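Local atomic coordinates of mandelate racemase/muconate lactonizing enzyme family protein (Roseovarius nubinhibens ISM, PDB entry 3U4F), a protein that binds magnesium in a TIM-barrel active site of the enolase superfamily and probably acts as a hydro-lyase or racemase. Residues R135-S140 with G329-F334; D250-G255 with A273-Q278; V277-L282 with L302-H307. One frame throughout, in Å; residues are numbered along the deposited sequence.

Contact 1: residues R135-S140 with G329-F334. With GAI (guanidine), chain F.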
ATOM      1  N   ARG A 135      30.120   0.800 -11.599  1.00  8.94           N
ATOM      2  CA  ARG A 135      29.743   0.878 -12.994  1.00  8.53           C
ATOM      3  C   ARG A 135      28.341   1.416 -13.092  1.00  9.21           C
ATOM      4  O   ARG A 135      27.468   0.962 -12.351  1.00  7.59           O
ATOM      5  CB  ARG A 135      29.740  -0.522 -13.616  1.00  8.90           C
ATOM      6  CG  ARG A 135      29.420  -0.521 -15.120  1.00  8.79           C
ATOM      7  CD  ARG A 135      29.489  -1.942 -15.654  1.00 10.33           C
ATOM      8  NE  ARG A 135      29.179  -2.003 -17.080  1.00 12.87           N
ATOM      9  CZ  ARG A 135      28.851  -3.128 -17.719  1.00 11.97           C
ATOM     10  NH1 ARG A 135      28.735  -4.265 -17.052  1.00 10.51           N
ATOM     11  NH2 ARG A 135      28.592  -3.098 -19.018  1.00 12.50           N
ATOM     12  N   ALA A 136      28.110   2.353 -14.009  1.00  9.00           N
ATOM     13  CA  ALA A 136      26.745   2.896 -14.161  1.00  8.99           C
ATOM     14  C   ALA A 136      26.170   2.513 -15.520  1.00  9.43           C
ATOM     15  O   ALA A 136      26.916   2.385 -16.503  1.00  9.42           O
ATOM     16  CB  ALA A 136      26.756   4.397 -14.014  1.00  9.04           C
ATOM     17  N   TYR A 137      24.852   2.326 -15.595  1.00  8.81           N
ATOM     18  CA  TYR A 137      24.215   2.295 -16.905  1.00  8.30           C
ATOM     19  C   TYR A 137      23.388   3.554 -17.137  1.00  8.81           C
ATOM     20  O   TYR A 137      22.716   4.036 -16.220  1.00  7.57           O
ATOM     21  CB  TYR A 137      23.403   1.007 -17.124  1.00  8.33           C
ATOM     22  CG  TYR A 137      22.093   0.822 -16.352  1.00  7.90           C
ATOM     23  CD1 TYR A 137      20.886   1.273 -16.880  1.00  9.34           C
ATOM     24  CD2 TYR A 137      22.067   0.086 -15.160  1.00  7.37           C
ATOM     25  CE1 TYR A 137      19.663   1.057 -16.190  1.00 10.05           C
ATOM     26  CE2 TYR A 137      20.883  -0.166 -14.473  1.00  8.09           C
ATOM     27  CZ  TYR A 137      19.673   0.318 -15.000  1.00  8.54           C
ATOM     28  OH  TYR A 137      18.484   0.069 -14.334  1.00  8.21           O
ATOM     29  N   ALA A 138      23.459   4.075 -18.363  1.00  8.92           N
ATOM     30  CA  ALA A 138      22.683   5.226 -18.811  1.00  8.65           C
ATOM     31  C   ALA A 138      21.222   4.815 -18.990  1.00  9.46           C
ATOM     32  O   ALA A 138      20.907   3.962 -19.803  1.00 10.63           O
ATOM     33  CB  ALA A 138      23.247   5.764 -20.115  1.00  8.79           C
ATOM     34  N   SER A 139      20.348   5.372 -18.173  1.00  9.92           N
ATOM     35  CA  SER A 139      18.971   4.934 -18.170  1.00 10.05           C
ATOM     36  C   SER A 139      18.086   6.036 -18.778  1.00  9.98           C
ATOM     37  O   SER A 139      17.939   7.134 -18.224  1.00  9.08           O
ATOM     38  CB  SER A 139      18.520   4.543 -16.764  1.00  9.92           C
ATOM     39  OG  SER A 139      17.260   3.905 -16.789  1.00 10.64           O
ATOM     40  N   SER A 140      17.517   5.715 -19.936  1.00 10.65           N
ATOM     41  CA  SER A 140      16.453   6.510 -20.521  1.00 10.98           C
ATOM     42  C   SER A 140      15.114   6.225 -19.823  1.00 11.19           C
ATOM     43  O   SER A 140      14.738   5.054 -19.617  1.00 11.36           O
ATOM     44  CB  SER A 140      16.315   6.178 -21.999  1.00 10.89           C
ATOM     45  OG  SER A 140      15.089   6.702 -22.501  1.00 11.64           O
ATOM     46  N   GLY A 329      24.541  -6.399  -8.063  1.00 10.57           N
ATOM     47  CA  GLY A 329      24.434  -6.587  -9.506  1.00 10.16           C
ATOM     48  C   GLY A 329      25.477  -5.830 -10.322  1.00 10.87           C
ATOM     49  O   GLY A 329      26.492  -5.342  -9.777  1.00  9.79           O
ATOM     50  N   LYS A 330      25.226  -5.687 -11.627  1.00  9.26           N
ATOM     51  CA  LYS A 330      26.294  -5.286 -12.545  1.00 10.17           C
ATOM     52  C   LYS A 330      26.586  -3.798 -12.562  1.00  9.86           C
ATOM     53  O   LYS A 330      27.647  -3.373 -12.999  1.00  8.99           O
ATOM     54  CB  LYS A 330      25.980  -5.743 -13.975  1.00  9.98           C
ATOM     55  CG  LYS A 330      25.914  -7.264 -14.153  1.00 11.71           C
ATOM     56  CD  LYS A 330      25.376  -7.613 -15.548  1.00 12.36           C
ATOM     57  CE  LYS A 330      25.453  -9.130 -15.817  1.00 16.18           C
ATOM     58  NZ  LYS A 330      24.796  -9.394 -17.147  1.00 17.35           N
ATOM     59  N   TYR A 331      25.613  -3.001 -12.133  1.00 10.21           N
ATOM     60  CA  TYR A 331      25.650  -1.571 -12.393  1.00  9.84           C
ATOM     61  C   TYR A 331      24.551  -0.802 -11.665  1.00  9.95           C
ATOM     62  O   TYR A 331      23.529  -1.357 -11.262  1.00 10.18           O
ATOM     63  CB  TYR A 331      25.613  -1.207 -13.900  1.00 10.20           C
ATOM     64  CG  TYR A 331      24.914  -2.242 -14.784  1.00  9.25           C
ATOM     65  CD1 TYR A 331      25.491  -2.663 -15.969  1.00  9.68           C
ATOM     66  CD2 TYR A 331      23.674  -2.780 -14.415  1.00  7.84           C
ATOM     67  CE1 TYR A 331      24.840  -3.630 -16.795  1.00  9.56           C
ATOM     68  CE2 TYR A 331      23.029  -3.761 -15.206  1.00  8.15           C
ATOM     69  CZ  TYR A 331      23.640  -4.180 -16.383  1.00  8.45           C
ATOM     70  OH  TYR A 331      23.011  -5.127 -17.147  1.00  9.78           O
ATOM     71  N   LEU A 332      24.849   0.478 -11.515  1.00  9.50           N
ATOM     72  CA  LEU A 332      23.982   1.510 -10.966  1.00  9.16           C
ATOM     73  C   LEU A 332      23.077   2.064 -12.068  1.00  8.45           C
ATOM     74  O   LEU A 332      23.583   2.527 -13.081  1.00  8.36           O
ATOM     75  CB  LEU A 332      24.898   2.638 -10.476  1.00  9.07           C
ATOM     76  CG  LEU A 332      24.222   3.933 -10.022  1.00  9.18           C
ATOM     77  CD1 LEU A 332      23.598   3.683  -8.649  1.00  8.88           C
ATOM     78  CD2 LEU A 332      25.230   5.096  -9.968  1.00 11.10           C
ATOM     79  N   GLU A 333      21.755   2.068 -11.845  1.00  8.01           N
ATOM     80  CA  GLU A 333      20.847   2.807 -12.725  1.00  7.87           C
ATOM     81  C   GLU A 333      21.107   4.310 -12.630  1.00  8.57           C
ATOM     82  O   GLU A 333      21.021   4.888 -11.556  1.00  8.66           O
ATOM     83  CB  GLU A 333      19.387   2.551 -12.370  1.00  7.05           C
ATOM     84  CG  GLU A 333      18.493   3.274 -13.384  1.00  7.18           C
ATOM     85  CD  GLU A 333      17.054   2.895 -13.318  1.00  9.01           C
ATOM     86  OE1 GLU A 333      16.628   2.313 -12.304  1.00  8.30           O
ATOM     87  OE2 GLU A 333      16.354   3.192 -14.320  1.00  9.75           O
ATOM     88  N   PHE A 334      21.418   4.933 -13.758  1.00  8.39           N
ATOM     89  CA  PHE A 334      21.792   6.334 -13.759  1.00  9.70           C
ATOM     90  C   PHE A 334      20.954   7.053 -14.788  1.00  9.85           C
ATOM     91  O   PHE A 334      21.191   6.929 -15.993  1.00  9.20           O
ATOM     92  CB  PHE A 334      23.276   6.521 -14.079  1.00 10.17           C
ATOM     93  CG  PHE A 334      23.756   7.936 -13.823  1.00 11.28           C
ATOM     94  CD1 PHE A 334      24.212   8.311 -12.555  1.00 10.65           C
ATOM     95  CD2 PHE A 334      23.723   8.886 -14.845  1.00 11.28           C
ATOM     96  CE1 PHE A 334      24.627   9.627 -12.310  1.00 12.27           C
ATOM     97  CE2 PHE A 334      24.120  10.219 -14.606  1.00 13.89           C
ATOM     98  CZ  PHE A 334      24.580  10.580 -13.358  1.00 12.62           C
TER
HETATM   99  C   GAI F 372      13.153   1.992 -14.244  1.00  9.59           C
HETATM  100  N1  GAI F 372      13.702   3.170 -14.388  1.00  7.01           N
HETATM  101  N2  GAI F 372      11.801   1.737 -14.355  1.00  7.85           N
HETATM  102  N3  GAI F 372      13.910   0.931 -13.914  1.00  7.17           N
HETATM  103  O   HOH W   1      29.426  -4.869 -14.092  1.00 15.13           O

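Contact 2: residues D250-G255 with A273-Q278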
ATOM      1  N   ASP A 250      16.453 -17.309 -21.691  1.00 13.31           N
ATOM      2  CA  ASP A 250      17.822 -17.299 -21.202  1.00 14.02           C
ATOM      3  C   ASP A 250      18.250 -15.904 -20.737  1.00 13.36           C
ATOM      4  O   ASP A 250      19.051 -15.809 -19.811  1.00 14.09           O
ATOM      5  CB  ASP A 250      18.795 -17.776 -22.273  1.00 14.77           C
ATOM      6  CG  ASP A 250      18.570 -19.220 -22.655  1.00 19.44           C
ATOM      7  OD1 ASP A 250      18.361 -20.054 -21.744  1.00 23.51           O
ATOM      8  OD2 ASP A 250      18.603 -19.502 -23.863  1.00 25.71           O
ATOM      9  N   ILE A 251      17.760 -14.846 -21.381  1.00 12.34           N
ATOM     10  CA  ILE A 251      18.091 -13.468 -20.951  1.00 11.33           C
ATOM     11  C   ILE A 251      17.620 -13.281 -19.494  1.00 11.31           C
ATOM     12  O   ILE A 251      16.583 -13.831 -19.111  1.00 10.48           O
ATOM     13  CB  ILE A 251      17.489 -12.401 -21.918  1.00 11.29           C
ATOM     14  CG1 ILE A 251      17.936 -10.964 -21.542  1.00 11.34           C
ATOM     15  CG2 ILE A 251      15.952 -12.587 -22.060  1.00 11.18           C
ATOM     16  CD1 ILE A 251      17.656  -9.927 -22.652  1.00 10.68           C
ATOM     17  N   ASP A 252      18.403 -12.561 -18.681  1.00 11.12           N
ATOM     18  CA  ASP A 252      17.999 -12.219 -17.313  1.00 10.34           C
ATOM     19  C   ASP A 252      16.718 -11.402 -17.368  1.00  9.79           C
ATOM     20  O   ASP A 252      16.647 -10.388 -18.092  1.00 10.22           O
ATOM     21  CB  ASP A 252      19.059 -11.354 -16.599  1.00 10.52           C
ATOM     22  CG  ASP A 252      20.247 -12.155 -16.073  1.00 13.35           C
ATOM     23  OD1 ASP A 252      20.166 -13.399 -15.951  1.00 14.10           O
ATOM     24  OD2 ASP A 252      21.268 -11.511 -15.759  1.00 13.85           O
ATOM     25  N   VAL A 253      15.739 -11.846 -16.595  1.00  9.04           N
ATOM     26  CA  VAL A 253      14.483 -11.114 -16.353  1.00  8.53           C
ATOM     27  C   VAL A 253      14.592 -10.556 -14.922  1.00  8.58           C
ATOM     28  O   VAL A 253      15.022 -11.253 -13.986  1.00  8.51           O
ATOM     29  CB  VAL A 253      13.247 -12.036 -16.507  1.00  8.07           C
ATOM     30  CG1 VAL A 253      11.934 -11.371 -15.987  1.00  9.84           C
ATOM     31  CG2 VAL A 253      13.077 -12.492 -17.977  1.00  7.35           C
ATOM     32  N   THR A 254      14.216  -9.290 -14.774  1.00  9.17           N
ATOM     33  CA  THR A 254      14.554  -8.520 -13.573  1.00  8.75           C
ATOM     34  C   THR A 254      13.301  -7.776 -13.118  1.00  9.22           C
ATOM     35  O   THR A 254      12.419  -7.487 -13.929  1.00  8.86           O
ATOM     36  CB  THR A 254      15.733  -7.557 -13.844  1.00  9.32           C
ATOM     37  OG1 THR A 254      15.287  -6.395 -14.545  1.00 10.06           O
ATOM     38  CG2 THR A 254      16.833  -8.248 -14.721  1.00  9.16           C
ATOM     39  N   GLY A 255      13.192  -7.511 -11.820  1.00  8.64           N
ATOM     40  CA  GLY A 255      12.100  -6.654 -11.364  1.00  8.38           C
ATOM     41  C   GLY A 255      12.097  -6.461  -9.864  1.00  8.03           C
ATOM     42  O   GLY A 255      12.959  -7.006  -9.155  1.00  7.21           O
ATOM     43  N   ALA A 273      11.062 -15.950  -9.270  1.00 10.32           N
ATOM     44  CA  ALA A 273      10.279 -15.373 -10.319  1.00  9.54           C
ATOM     45  C   ALA A 273      11.147 -14.490 -11.232  1.00  9.17           C
ATOM     46  O   ALA A 273      10.806 -14.285 -12.386  1.00  9.37           O
ATOM     47  CB  ALA A 273       9.145 -14.570  -9.727  1.00  9.78           C
ATOM     48  N   VAL A 274      12.240 -13.934 -10.692  1.00  8.60           N
ATOM     49  CA  VAL A 274      13.158 -13.119 -11.475  1.00  8.01           C
ATOM     50  C   VAL A 274      14.601 -13.615 -11.265  1.00  8.03           C
ATOM     51  O   VAL A 274      14.890 -14.301 -10.282  1.00  8.38           O
ATOM     52  CB  VAL A 274      13.095 -11.585 -11.128  1.00  8.82           C
ATOM     53  CG1 VAL A 274      11.740 -10.976 -11.474  1.00  8.92           C
ATOM     54  CG2 VAL A 274      13.396 -11.346  -9.656  1.00  7.27           C
ATOM     55  N   ASP A 275      15.478 -13.228 -12.189  1.00  7.25           N
ATOM     56  CA  ASP A 275      16.907 -13.560 -12.138  1.00  8.45           C
ATOM     57  C   ASP A 275      17.736 -12.532 -11.389  1.00  8.27           C
ATOM     58  O   ASP A 275      18.790 -12.871 -10.856  1.00  8.37           O
ATOM     59  CB  ASP A 275      17.440 -13.706 -13.556  1.00  7.53           C
ATOM     60  CG  ASP A 275      16.664 -14.759 -14.355  1.00  8.04           C
ATOM     61  OD1 ASP A 275      16.715 -15.970 -13.982  1.00  9.06           O
ATOM     62  OD2 ASP A 275      15.949 -14.362 -15.295  1.00  7.82           O
ATOM     63  N   VAL A 276      17.266 -11.283 -11.376  1.00  7.63           N
ATOM     64  CA  VAL A 276      17.940 -10.178 -10.679  1.00  8.13           C
ATOM     65  C   VAL A 276      16.836  -9.408  -9.925  1.00  8.07           C
ATOM     66  O   VAL A 276      15.812  -9.090 -10.518  1.00  8.52           O
ATOM     67  CB  VAL A 276      18.591  -9.226 -11.676  1.00  7.64           C
ATOM     68  CG1 VAL A 276      19.293  -8.058 -10.953  1.00  8.48           C
ATOM     69  CG2 VAL A 276      19.609  -9.945 -12.586  1.00  9.16           C
ATOM     70  N   VAL A 277      17.050  -9.107  -8.648  1.00  7.78           N
ATOM     71  CA  VAL A 277      16.060  -8.335  -7.891  1.00  7.32           C
ATOM     72  C   VAL A 277      16.381  -6.834  -7.905  1.00  6.50           C
ATOM     73  O   VAL A 277      17.557  -6.432  -7.872  1.00  5.56           O
ATOM     74  CB  VAL A 277      15.856  -8.877  -6.451  1.00  7.89           C
ATOM     75  CG1 VAL A 277      15.459 -10.355  -6.493  1.00  7.78           C
ATOM     76  CG2 VAL A 277      17.119  -8.740  -5.603  1.00  8.74           C
ATOM     77  N   GLN A 278      15.336  -6.010  -7.932  1.00  4.95           N
ATOM     78  CA  GLN A 278      15.518  -4.576  -8.141  1.00  6.42           C
ATOM     79  C   GLN A 278      14.705  -3.728  -7.142  1.00  6.82           C
ATOM     80  O   GLN A 278      13.894  -2.933  -7.542  1.00  7.10           O
ATOM     81  CB  GLN A 278      15.139  -4.187  -9.574  1.00  6.16           C
ATOM     82  CG  GLN A 278      15.991  -4.915 -10.596  1.00  7.00           C
ATOM     83  CD  GLN A 278      15.729  -4.387 -11.965  1.00 10.52           C
ATOM     84  OE1 GLN A 278      14.727  -4.740 -12.567  1.00  8.82           O
ATOM     85  NE2 GLN A 278      16.629  -3.530 -12.478  1.00  8.30           N
TER
HETATM   86  O   HOH W   2      15.342 -15.537 -17.501  1.00 13.25           O

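Contact 3: residues V277-L282 with L302-H307. With GAI (guanidine), chain F.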
ATOM      1  N   VAL A 277      17.050  -9.107  -8.648  1.00  7.78           N
ATOM      2  CA  VAL A 277      16.060  -8.335  -7.891  1.00  7.32           C
ATOM      3  C   VAL A 277      16.381  -6.834  -7.905  1.00  6.50           C
ATOM      4  O   VAL A 277      17.557  -6.432  -7.872  1.00  5.56           O
ATOM      5  CB  VAL A 277      15.856  -8.877  -6.451  1.00  7.89           C
ATOM      6  CG1 VAL A 277      15.459 -10.355  -6.493  1.00  7.78           C
ATOM      7  CG2 VAL A 277      17.119  -8.740  -5.603  1.00  8.74           C
ATOM      8  N   GLN A 278      15.336  -6.010  -7.932  1.00  4.95           N
ATOM      9  CA  GLN A 278      15.518  -4.576  -8.141  1.00  6.42           C
ATOM     10  C   GLN A 278      14.705  -3.728  -7.142  1.00  6.82           C
ATOM     11  O   GLN A 278      13.894  -2.933  -7.542  1.00  7.10           O
ATOM     12  CB  GLN A 278      15.139  -4.187  -9.574  1.00  6.16           C
ATOM     13  CG  GLN A 278      15.991  -4.915 -10.596  1.00  7.00           C
ATOM     14  CD  GLN A 278      15.729  -4.387 -11.965  1.00 10.52           C
ATOM     15  OE1 GLN A 278      14.727  -4.740 -12.567  1.00  8.82           O
ATOM     16  NE2 GLN A 278      16.629  -3.530 -12.478  1.00  8.30           N
ATOM     17  N   PRO A 279      15.003  -3.846  -5.849  1.00  7.58           N
ATOM     18  CA  PRO A 279      14.349  -2.941  -4.876  1.00  7.43           C
ATOM     19  C   PRO A 279      14.701  -1.456  -5.146  1.00  7.39           C
ATOM     20  O   PRO A 279      15.747  -1.151  -5.731  1.00  6.21           O
ATOM     21  CB  PRO A 279      14.942  -3.387  -3.534  1.00  7.57           C
ATOM     22  CG  PRO A 279      16.271  -3.998  -3.890  1.00  8.86           C
ATOM     23  CD  PRO A 279      15.997  -4.720  -5.210  1.00  7.98           C
ATOM     24  N   ASP A 280      13.805  -0.551  -4.769  1.00  6.92           N
ATOM     25  CA  ASP A 280      14.122   0.879  -4.769  1.00  6.94           C
ATOM     26  C   ASP A 280      14.253   1.146  -3.288  1.00  7.26           C
ATOM     27  O   ASP A 280      13.333   0.843  -2.527  1.00  7.40           O
ATOM     28  CB  ASP A 280      12.962   1.693  -5.372  1.00  7.33           C
ATOM     29  CG  ASP A 280      13.192   3.208  -5.296  1.00  8.78           C
ATOM     30  OD1 ASP A 280      13.377   3.855  -6.343  1.00 12.37           O
ATOM     31  OD2 ASP A 280      13.171   3.756  -4.166  1.00  9.09           O
ATOM     32  N   ILE A 281      15.392   1.676  -2.871  1.00  6.76           N
ATOM     33  CA  ILE A 281      15.675   1.839  -1.448  1.00  6.73           C
ATOM     34  C   ILE A 281      14.618   2.700  -0.751  1.00  7.10           C
ATOM     35  O   ILE A 281      14.250   2.416   0.395  1.00  6.87           O
ATOM     36  CB  ILE A 281      17.060   2.445  -1.249  1.00  7.07           C
ATOM     37  CG1 ILE A 281      18.152   1.442  -1.668  1.00  6.93           C
ATOM     38  CG2 ILE A 281      17.272   2.893   0.206  1.00  8.09           C
ATOM     39  CD1 ILE A 281      19.611   2.167  -1.658  1.00  7.35           C
ATOM     40  N   LEU A 282      14.146   3.738  -1.420  1.00  6.24           N
ATOM     41  CA  LEU A 282      13.173   4.616  -0.778  1.00  7.71           C
ATOM     42  C   LEU A 282      11.717   4.135  -0.883  1.00  9.06           C
ATOM     43  O   LEU A 282      10.945   4.348   0.061  1.00 10.87           O
ATOM     44  CB  LEU A 282      13.362   6.059  -1.235  1.00  7.41           C
ATOM     45  CG  LEU A 282      14.795   6.622  -1.024  1.00  6.47           C
ATOM     46  CD1 LEU A 282      14.874   8.083  -1.484  1.00  6.55           C
ATOM     47  CD2 LEU A 282      15.239   6.488   0.458  1.00  5.98           C
ATOM     48  N   LEU A 302      20.845 -14.709  -6.015  1.00 12.89           N
ATOM     49  CA  LEU A 302      20.365 -13.727  -6.973  1.00 12.20           C
ATOM     50  C   LEU A 302      21.075 -12.412  -6.732  1.00 12.23           C
ATOM     51  O   LEU A 302      21.194 -11.980  -5.574  1.00 12.59           O
ATOM     52  CB  LEU A 302      18.874 -13.481  -6.787  1.00 12.27           C
ATOM     53  CG  LEU A 302      17.778 -14.317  -7.464  1.00 14.91           C
ATOM     54  CD1 LEU A 302      18.217 -15.623  -8.137  1.00 14.41           C
ATOM     55  CD2 LEU A 302      16.502 -14.432  -6.610  1.00 11.91           C
ATOM     56  N   PRO A 303      21.522 -11.760  -7.806  1.00 10.90           N
ATOM     57  CA  PRO A 303      22.095 -10.422  -7.631  1.00 11.11           C
ATOM     58  C   PRO A 303      21.051  -9.332  -7.424  1.00  9.96           C
ATOM     59  O   PRO A 303      19.867  -9.521  -7.756  1.00  9.86           O
ATOM     60  CB  PRO A 303      22.833 -10.155  -8.946  1.00  9.74           C
ATOM     61  CG  PRO A 303      22.245 -11.103  -9.925  1.00 12.50           C
ATOM     62  CD  PRO A 303      21.619 -12.246  -9.194  1.00 11.67           C
ATOM     63  N   VAL A 304      21.531  -8.188  -6.939  1.00  9.41           N
ATOM     64  CA  VAL A 304      20.689  -7.049  -6.564  1.00  8.88           C
ATOM     65  C   VAL A 304      21.123  -5.832  -7.378  1.00  8.39           C
ATOM     66  O   VAL A 304      22.260  -5.360  -7.268  1.00  8.99           O
ATOM     67  CB  VAL A 304      20.783  -6.750  -5.064  1.00  8.36           C
ATOM     68  CG1 VAL A 304      19.924  -5.513  -4.718  1.00  8.09           C
ATOM     69  CG2 VAL A 304      20.387  -7.981  -4.221  1.00  8.97           C
ATOM     70  N   THR A 305      20.226  -5.357  -8.228  1.00  7.87           N
ATOM     71  CA  THR A 305      20.493  -4.201  -9.086  1.00  7.98           C
ATOM     72  C   THR A 305      19.355  -3.206  -8.843  1.00  7.41           C
ATOM     73  O   THR A 305      18.338  -3.244  -9.520  1.00  6.96           O
ATOM     74  CB  THR A 305      20.565  -4.629 -10.585  1.00  9.27           C
ATOM     75  OG1 THR A 305      21.675  -5.518 -10.744  1.00 10.49           O
ATOM     76  CG2 THR A 305      20.812  -3.433 -11.484  1.00  8.52           C
ATOM     77  N   PRO A 306      19.521  -2.320  -7.851  1.00  7.44           N
ATOM     78  CA  PRO A 306      18.374  -1.499  -7.416  1.00  7.17           C
ATOM     79  C   PRO A 306      17.882  -0.514  -8.459  1.00  6.99           C
ATOM     80  O   PRO A 306      18.603  -0.153  -9.377  1.00  7.16           O
ATOM     81  CB  PRO A 306      18.937  -0.742  -6.195  1.00  6.52           C
ATOM     82  CG  PRO A 306      19.972  -1.662  -5.653  1.00  7.87           C
ATOM     83  CD  PRO A 306      20.655  -2.154  -6.942  1.00  7.16           C
ATOM     84  N   HIS A 307      16.636  -0.071  -8.284  1.00  7.62           N
ATOM     85  CA  HIS A 307      16.039   0.921  -9.126  1.00  7.84           C
ATOM     86  C   HIS A 307      16.376   2.271  -8.524  1.00  8.81           C
ATOM     87  O   HIS A 307      16.285   2.493  -7.312  1.00  8.25           O
ATOM     88  CB  HIS A 307      14.517   0.707  -9.104  1.00  7.80           C
ATOM     89  CG  HIS A 307      13.721   1.857  -9.629  1.00  8.35           C
ATOM     90  ND1 HIS A 307      13.202   2.836  -8.805  1.00  8.97           N
ATOM     91  CD2 HIS A 307      13.305   2.155 -10.882  1.00  8.98           C
ATOM     92  CE1 HIS A 307      12.504   3.694  -9.537  1.00 10.79           C
ATOM     93  NE2 HIS A 307      12.550   3.303 -10.797  1.00  9.25           N
TER
HETATM   94  C   GAI F 372      13.153   1.992 -14.244  1.00  9.59           C
HETATM   95  N1  GAI F 372      13.702   3.170 -14.388  1.00  7.01           N
HETATM   96  N2  GAI F 372      11.801   1.737 -14.355  1.00  7.85           N
HETATM   97  N3  GAI F 372      13.910   0.931 -13.914  1.00  7.17           N
HETATM   98  O   HOH W   3      17.377   2.185  -4.821  1.00 10.31           O

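Contact 1: residues R135-S140 with G329-F334
Ser139 and Glu333 meet at the pocket end of two parallel neighbours in the barrel sheet, strands 132-139 and 332-335, whose short axes approach to 4.7 Å. Four backbone bonds join them, from Leu332 N to Arg135 O (2.8 Å) as far as Ser139 N to Phe334 O. The tight part lies on the face holding Tyr137 and Glu333. The first torsion of Tyr137 (chi1 71°) puts CG between the backbone N and the carbonyl carbon, so that one ring face receives Glu333 CA, 3.7 Å from the centroid. The Tyr137 edge turns toward the face of Tyr331 in an offset edge-to-face pair, planes at 72°. At the other end packing gives way to solvent: extended Arg135 runs beside Tyr331, a water joins Arg135 NH1 to Lys330 O, and Arg135 NE forms a salt bridge with Asp164. In the pocket, Glu333 OE2 accepts from Ser139 OG on its anti lone pair (2.7 Å) and from guanidine N1 (2.7 Å). Glu333 OE1 accepts from Cys308 N, and Tyr137 OH is hydrogen-bonded to Lys167 NZ. With both oxygens engaged, the carboxylate's rotation is fixed where it meets an N-H-rich ligand.

Contact 2: residues D250-G255 with A273-Q278
Asp275 reaches back across the contact and grips the backbone of Val253 at two points. Its CB lies 3.6 Å from Asp252 OD1 and also packs against Val253 O. CG stands beside the carbonyl and amide of Val253, and OD2 takes the Val253 N-H on its anti lone pair at 2.8 Å, with a nearly straight 176° N-H...O angle. The first torsion, chi1 -57°, puts CG beside the residue's own backbone N, which itself donates to Val253 O (2.7 Å); amide and carboxylate thus clasp one residue. A water donates to both Asp275 OD2 and Ile251 O, giving that carboxylate oxygen a second hydrogen bond. Asp252 OD1 approaches Asp275 OD2 to 4.4 Å, a proximity of like charges that the amide and the water would probably ease.

Beyond this clasp the strands run parallel, Thr254 pairing with Val276 and Gly255 with Val277. The bond from Gly255 N to Val276 O is weak at 3.3 Å, whereas Gln278 N reaches Gly255 O at 2.9 Å. Thr254 CG2 lies alongside Val276 CB, and Thr254 OG1 donates to Gln278 OE1 (2.6 Å) from above the amide plane. The other end of that amide, Gln278 NE2, bonds to Glu231, a ligand of the active-site magnesium, making Gln278 a second-shell residue.

Asp275 also belongs to a second magnesium site of this protein; here that ion is bound at Ser246 and Leu249, and a magnesium lies about 4 Å from the Asp275 side chain, not a ligand in this model. The strands form a beta-alpha-beta unit with helix 262-270, which packs on Val274 and Val277; helix 239-248 covers Val253 and Val274, and strand 229-231 flanks Thr254.

Contact 3: residues V277-L282 with L302-H307
This is a buried backbone pairing continued by a His-carboxylate hydrogen bond, formed where the chain leaving strand 276-277 runs beside the loop between helices 287-299 and 313-322. The touching parts point within 27° of each other. Val277 N donates to Pro303 O (3.0 Å) and Thr305 N to Val277 O (2.9 Å), the exchange that makes Val277 and Val304 a single bridge. Farther along, His307 N reaches Pro279 O at 2.9 Å from above the carbonyl plane.

Apolar side chains pack beside the bridge. Val277 CG2 comes within 3.6 Å of Val304 CG2, and the other branch, Val304 CG1, touches the Pro279 ring at CG and CD. Helix 262-270 packs on Val277 and Pro279, while Thr318 of helix 313-322 meets Pro306.

In the enolase-superfamily barrel such strand ends carry the active-site residues, and here the pairing delivers His307 to the guanidine pocket. CG of His307 stands anti to the backbone N (chi1 165°), and ND1 donates to the anti lone pair of Asp280 OD1 at 2.7 Å. Asp280 OD1 lies close to the ring plane, although carboxylate and ring are turned 44° apart. Asp280 OD2 meanwhile caps the helix that follows, accepting from Tyr283 N and weakly from Leu282 N. Near the plane of the imidazole, guanidine N3 comes to 3.3 Å from His307 CD2. A leucine at His307 would probably leave Asp280 OD1 without its donor and the carboxylate held through OD2 alone, besides removing the flat edge beside the guanidine. A water links the two backbones again, accepting from Ile281 N and donating to His307 O.

How the contacts relate
Along the chain the opening strand of contact 1 comes first, then contact 2, then contact 3, and finally the second segment of contact 1. Contacts 2 and 3, with centres about 11 Å apart, share Val277 and Gln278, so strand 276-277 pairs with strand 253-255 on one flank and with the 302-307 loop on the other. Contacts 1 and 3, centres about 12 Å apart, touch, with Gly329 N 2.6 Å from Val304 O in a probable hydrogen bond. Contacts 1 and 2, centres about 15 Å apart, do not touch but reach the same sheet. Contacts 1 and 3 bring Glu333 and His307 to one guanidine pocket, while contact 2 joins neighbouring barrel strands near the magnesium site.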